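Local coordinates for cellulose-binding protein (PDB 2YHG) that probably binds polysaccharide and, through a nucleoside hydrolase-like domain in this C-terminal portion, may cleave glycosidic bonds, at residues N222-H227 / A317-A322. Numbering follows the deposited sequence. Where two conformers were deposited one is given.
Sequences NHIQSH and ARMDWA. With ZN (zinc ion), chain I.
His227 and Asp320 share a zinc ion. NE2 of His227 and OD1 of Asp320 each sit 2.1 Å from the metal. NE2 and OD1 lie close because both coordinate zinc, and no hydrogen bond joins them. The imidazole and carboxylate are nearly coplanar, with planes 20° apart, and OD1 lies at the ring edge. Asp320 bonds through one oxygen, as OD2 stays 3.4 Å from the ion. Three waters and one further atom from beyond the two segments complete a six-ligand shell.

The zinc waters are tied back to the protein. OD2 of Asp320 accepts a 2.6 Å hydrogen bond from one zinc water. The carbonyl of His223 accepts one from another, and ND1 of His223 meets the third in its ring plane. That same carbonyl oxygen stands 3.2 Å over the centre of the His227 ring. At the edge of the His227 ring, ND1 donates to OG of Ser226, which lies in the ring plane. Ser226 OG in turn donates to the carbonyl of Asn222, from above its plane. Together with the zinc bond, this pair of hydrogen bonds probably fixes the ring's rotation.

The site joins the region of helix 217-225 and the turn after it to helix 308-323. The first belongs to the nucleoside hydrolase-like part, built around a six-stranded parallel sheet. The protein ligands are 93 residues apart in sequence. This zinc is distinct from the calcium site of Asp36, Asp43, Trp151 and Asp244.

Behind the metal, Met319 packs between the backbones. Its carbonyl O lies at the His227 ring edge, 3.4 Å from CD2 of His227. Its chain bends at chi2 and chi3 (-55° and -62°), which brings CE of Met319 to 3.6 Å from Ile224 O and beside CB of His227. CG of Met319 meets CD1 of Ile224, the side chains crossing near a right angle. Phe315 and Tyr234 also pack on Ile224.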
ATOM      1  N   ASN A 222     -12.161 -20.779  -3.486  1.00 11.24           N
ATOM      2  CA  ASN A 222     -11.239 -21.843  -3.829  0.50 11.65           C
ATOM      3  C   ASN A 222      -9.812 -21.619  -3.379  1.00 11.39           C
ATOM      4  O   ASN A 222      -9.147 -22.570  -2.966  1.00 13.07           O
ATOM      5  CB  ASN A 222     -11.287 -22.120  -5.318  0.50 13.04           C
ATOM      6  CG  ASN A 222     -12.608 -22.721  -5.749  0.50 16.85           C
ATOM      7  OD1 ASN A 222     -13.240 -22.234  -6.667  0.50 24.38           O
ATOM      8  ND2 ASN A 222     -12.978 -23.838  -5.144  0.50 21.65           N
ATOM      9  N   HIS A 223      -9.304 -20.393  -3.507  1.00 10.35           N
ATOM     10  CA  HIS A 223      -7.882 -20.125  -3.278  1.00 10.22           C
ATOM     11  C   HIS A 223      -7.579 -19.530  -1.926  1.00  9.76           C
ATOM     12  O   HIS A 223      -6.440 -19.575  -1.474  1.00 10.44           O
ATOM     13  CB  HIS A 223      -7.286 -19.231  -4.363  1.00 10.90           C
ATOM     14  CG  HIS A 223      -7.260 -19.895  -5.693  1.00 11.65           C
ATOM     15  ND1 HIS A 223      -6.589 -21.073  -5.932  1.00 13.31           N
ATOM     16  CD2 HIS A 223      -7.860 -19.550  -6.855  1.00 14.42           C
ATOM     17  CE1 HIS A 223      -6.809 -21.441  -7.180  1.00 14.90           C
ATOM     18  NE2 HIS A 223      -7.526 -20.506  -7.779  1.00 16.13           N
ATOM     19  N   ILE A 224      -8.582 -18.923  -1.277  1.00  9.61           N
ATOM     20  CA  ILE A 224      -8.379 -18.146  -0.064  1.00  8.75           C
ATOM     21  C   ILE A 224      -9.082 -18.784   1.139  1.00  8.86           C
ATOM     22  O   ILE A 224      -8.449 -19.233   2.073  1.00  9.74           O
ATOM     23  CB  ILE A 224      -8.790 -16.656  -0.239  1.00  9.05           C
ATOM     24  CG1 ILE A 224      -8.178 -16.036  -1.514  1.00  8.86           C
ATOM     25  CG2 ILE A 224      -8.444 -15.868   1.017  1.00  9.28           C
ATOM     26  CD1 ILE A 224      -6.666 -16.049  -1.627  1.00  9.81           C
ATOM     27  N   GLN A 225     -10.409 -18.830   1.080  1.00  9.34           N
ATOM     28  CA  GLN A 225     -11.217 -19.161   2.240  1.00  9.06           C
ATOM     29  C   GLN A 225     -11.070 -20.606   2.694  1.00 10.27           C
ATOM     30  O   GLN A 225     -11.273 -20.925   3.855  1.00 11.31           O
ATOM     31  CB  GLN A 225     -12.673 -18.835   1.916  1.00  9.60           C
ATOM     32  CG  GLN A 225     -12.895 -17.338   1.774  1.00  8.93           C
ATOM     33  CD  GLN A 225     -14.270 -16.984   1.313  1.00  8.76           C
ATOM     34  OE1 GLN A 225     -14.680 -17.393   0.235  1.00  9.91           O
ATOM     35  NE2 GLN A 225     -14.992 -16.210   2.115  1.00  8.81           N
ATOM     36  N   SER A 226     -10.691 -21.479   1.763  1.00 10.82           N
ATOM     37  CA  SER A 226     -10.483 -22.884   2.035  1.00 11.80           C
ATOM     38  C   SER A 226      -9.141 -23.163   2.671  1.00 11.80           C
ATOM     39  O   SER A 226      -8.872 -24.307   3.026  1.00 13.33           O
ATOM     40  CB  SER A 226     -10.628 -23.671   0.746  1.00 13.80           C
ATOM     41  OG  SER A 226      -9.657 -23.208  -0.162  1.00 14.46           O
ATOM     42  N   HIS A 227      -8.243 -22.177   2.687  1.00 11.04           N
ATOM     43  CA  HIS A 227      -6.851 -22.399   3.091  1.00 11.10           C
ATOM     44  C   HIS A 227      -6.607 -22.131   4.585  1.00 11.02           C
ATOM     45  O   HIS A 227      -6.121 -21.068   4.986  1.00 12.49           O
ATOM     46  CB  HIS A 227      -5.915 -21.574   2.209  1.00 10.95           C
ATOM     47  CG  HIS A 227      -5.741 -22.097   0.814  1.00 11.69           C
ATOM     48  ND1 HIS A 227      -6.789 -22.511   0.021  1.00 12.93           N
ATOM     49  CD2 HIS A 227      -4.624 -22.239   0.055  1.00 12.29           C
ATOM     50  CE1 HIS A 227      -6.332 -22.877  -1.164  1.00 14.17           C
ATOM     51  NE2 HIS A 227      -5.029 -22.675  -1.188  1.00 13.55           N
ATOM     52  N   ALA A 317      -0.726 -17.532  -3.849  1.00  9.24           N
ATOM     53  CA  ALA A 317       0.496 -18.188  -3.398  1.00  9.67           C
ATOM     54  C   ALA A 317       0.693 -18.013  -1.919  1.00  9.67           C
ATOM     55  O   ALA A 317       1.106 -18.960  -1.240  1.00 10.30           O
ATOM     56  CB  ALA A 317       1.697 -17.651  -4.161  1.00 10.57           C
ATOM     57  N   ARG A 318       0.396 -16.822  -1.383  1.00  9.00           N
ATOM     58  CA  ARG A 318       0.614 -16.604   0.043  1.00  9.65           C
ATOM     59  C   ARG A 318      -0.332 -17.424   0.923  1.00  9.49           C
ATOM     60  O   ARG A 318       0.051 -17.819   2.020  1.00 10.08           O
ATOM     61  CB  ARG A 318       0.553 -15.114   0.357  1.00  9.51           C
ATOM     62  CG  ARG A 318       1.698 -14.340  -0.225  1.00  8.99           C
ATOM     63  CD  ARG A 318       1.482 -12.847  -0.125  1.00  9.19           C
ATOM     64  NE  ARG A 318       2.588 -12.072  -0.675  1.00  9.91           N
ATOM     65  CZ  ARG A 318       3.738 -11.864  -0.073  1.00  9.45           C
ATOM     66  NH1 ARG A 318       3.927 -12.218   1.183  1.00  9.61           N
ATOM     67  NH2 ARG A 318       4.698 -11.251  -0.741  1.00 10.91           N
ATOM     68  N   MET A 319      -1.542 -17.681   0.457  1.00  9.23           N
ATOM     69  CA  MET A 319      -2.413 -18.586   1.182  1.00  9.38           C
ATOM     70  C   MET A 319      -1.936 -20.033   1.105  1.00 10.34           C
ATOM     71  O   MET A 319      -2.193 -20.817   2.022  1.00 11.60           O
ATOM     72  CB  MET A 319      -3.851 -18.467   0.715  1.00  9.83           C
ATOM     73  CG  MET A 319      -4.484 -17.117   1.046  1.00 10.13           C
ATOM     74  SD  MET A 319      -4.432 -16.640   2.790  1.00 10.44           S
ATOM     75  CE  MET A 319      -5.393 -17.951   3.499  1.00 11.93           C
ATOM     76  N   ASP A 320      -1.189 -20.388   0.063  1.00 10.15           N
ATOM     77  CA  ASP A 320      -0.446 -21.644   0.049  1.00 10.62           C
ATOM     78  C   ASP A 320       0.655 -21.647   1.078  1.00 11.53           C
ATOM     79  O   ASP A 320       0.829 -22.653   1.773  1.00 12.56           O
ATOM     80  CB  ASP A 320       0.097 -21.919  -1.346  1.00 12.02           C
ATOM     81  CG  ASP A 320      -0.998 -22.086  -2.384  1.00 12.34           C
ATOM     82  OD1 ASP A 320      -2.188 -22.320  -1.997  1.00 14.84           O
ATOM     83  OD2 ASP A 320      -0.671 -21.999  -3.596  1.00 13.65           O
ATOM     84  N   TRP A 321       1.406 -20.559   1.186  1.00 10.72           N
ATOM     85  CA  TRP A 321       2.397 -20.455   2.236  1.00 11.53           C
ATOM     86  C   TRP A 321       1.777 -20.766   3.592  1.00 11.29           C
ATOM     87  O   TRP A 321       2.389 -21.411   4.438  1.00 13.68           O
ATOM     88  CB  TRP A 321       3.044 -19.080   2.292  1.00 10.96           C
ATOM     89  CG  TRP A 321       3.810 -18.636   1.121  1.00 10.41           C
ATOM     90  CD1 TRP A 321       3.956 -19.252  -0.081  1.00 11.13           C
ATOM     91  CD2 TRP A 321       4.461 -17.379   1.007  1.00 10.13           C
ATOM     92  NE1 TRP A 321       4.666 -18.459  -0.934  1.00 11.16           N
ATOM     93  CE2 TRP A 321       4.999 -17.301  -0.293  1.00 11.00           C
ATOM     94  CE3 TRP A 321       4.664 -16.331   1.889  1.00 10.43           C
ATOM     95  CZ2 TRP A 321       5.757 -16.208  -0.733  1.00 12.08           C
ATOM     96  CZ3 TRP A 321       5.423 -15.240   1.459  1.00 11.25           C
ATOM     97  CH2 TRP A 321       5.951 -15.191   0.174  1.00 11.24           C
ATOM     98  N   ALA A 322       0.577 -20.235   3.825  1.00 11.84           N
ATOM     99  CA  ALA A 322      -0.081 -20.355   5.114  1.00 11.76           C
ATOM    100  C   ALA A 322      -0.386 -21.801   5.502  1.00 12.45           C
ATOM    101  O   ALA A 322      -0.434 -22.105   6.684  1.00 14.53           O
ATOM    102  CB  ALA A 322      -1.372 -19.534   5.116  1.00 12.18           C
TER
HETATM  103 ZN    ZN I1941      -3.967 -22.558  -3.007  0.60 10.82          ZN
HETATM  104  O   HOH W   1      -4.298 -20.505  -2.880  1.00 11.49           O
HETATM  105  O   HOH W   2      -5.616 -22.839  -4.219  1.00 16.35           O
HETATM  106  O   HOH W   3      -2.924 -22.373  -4.839  1.00 15.35           O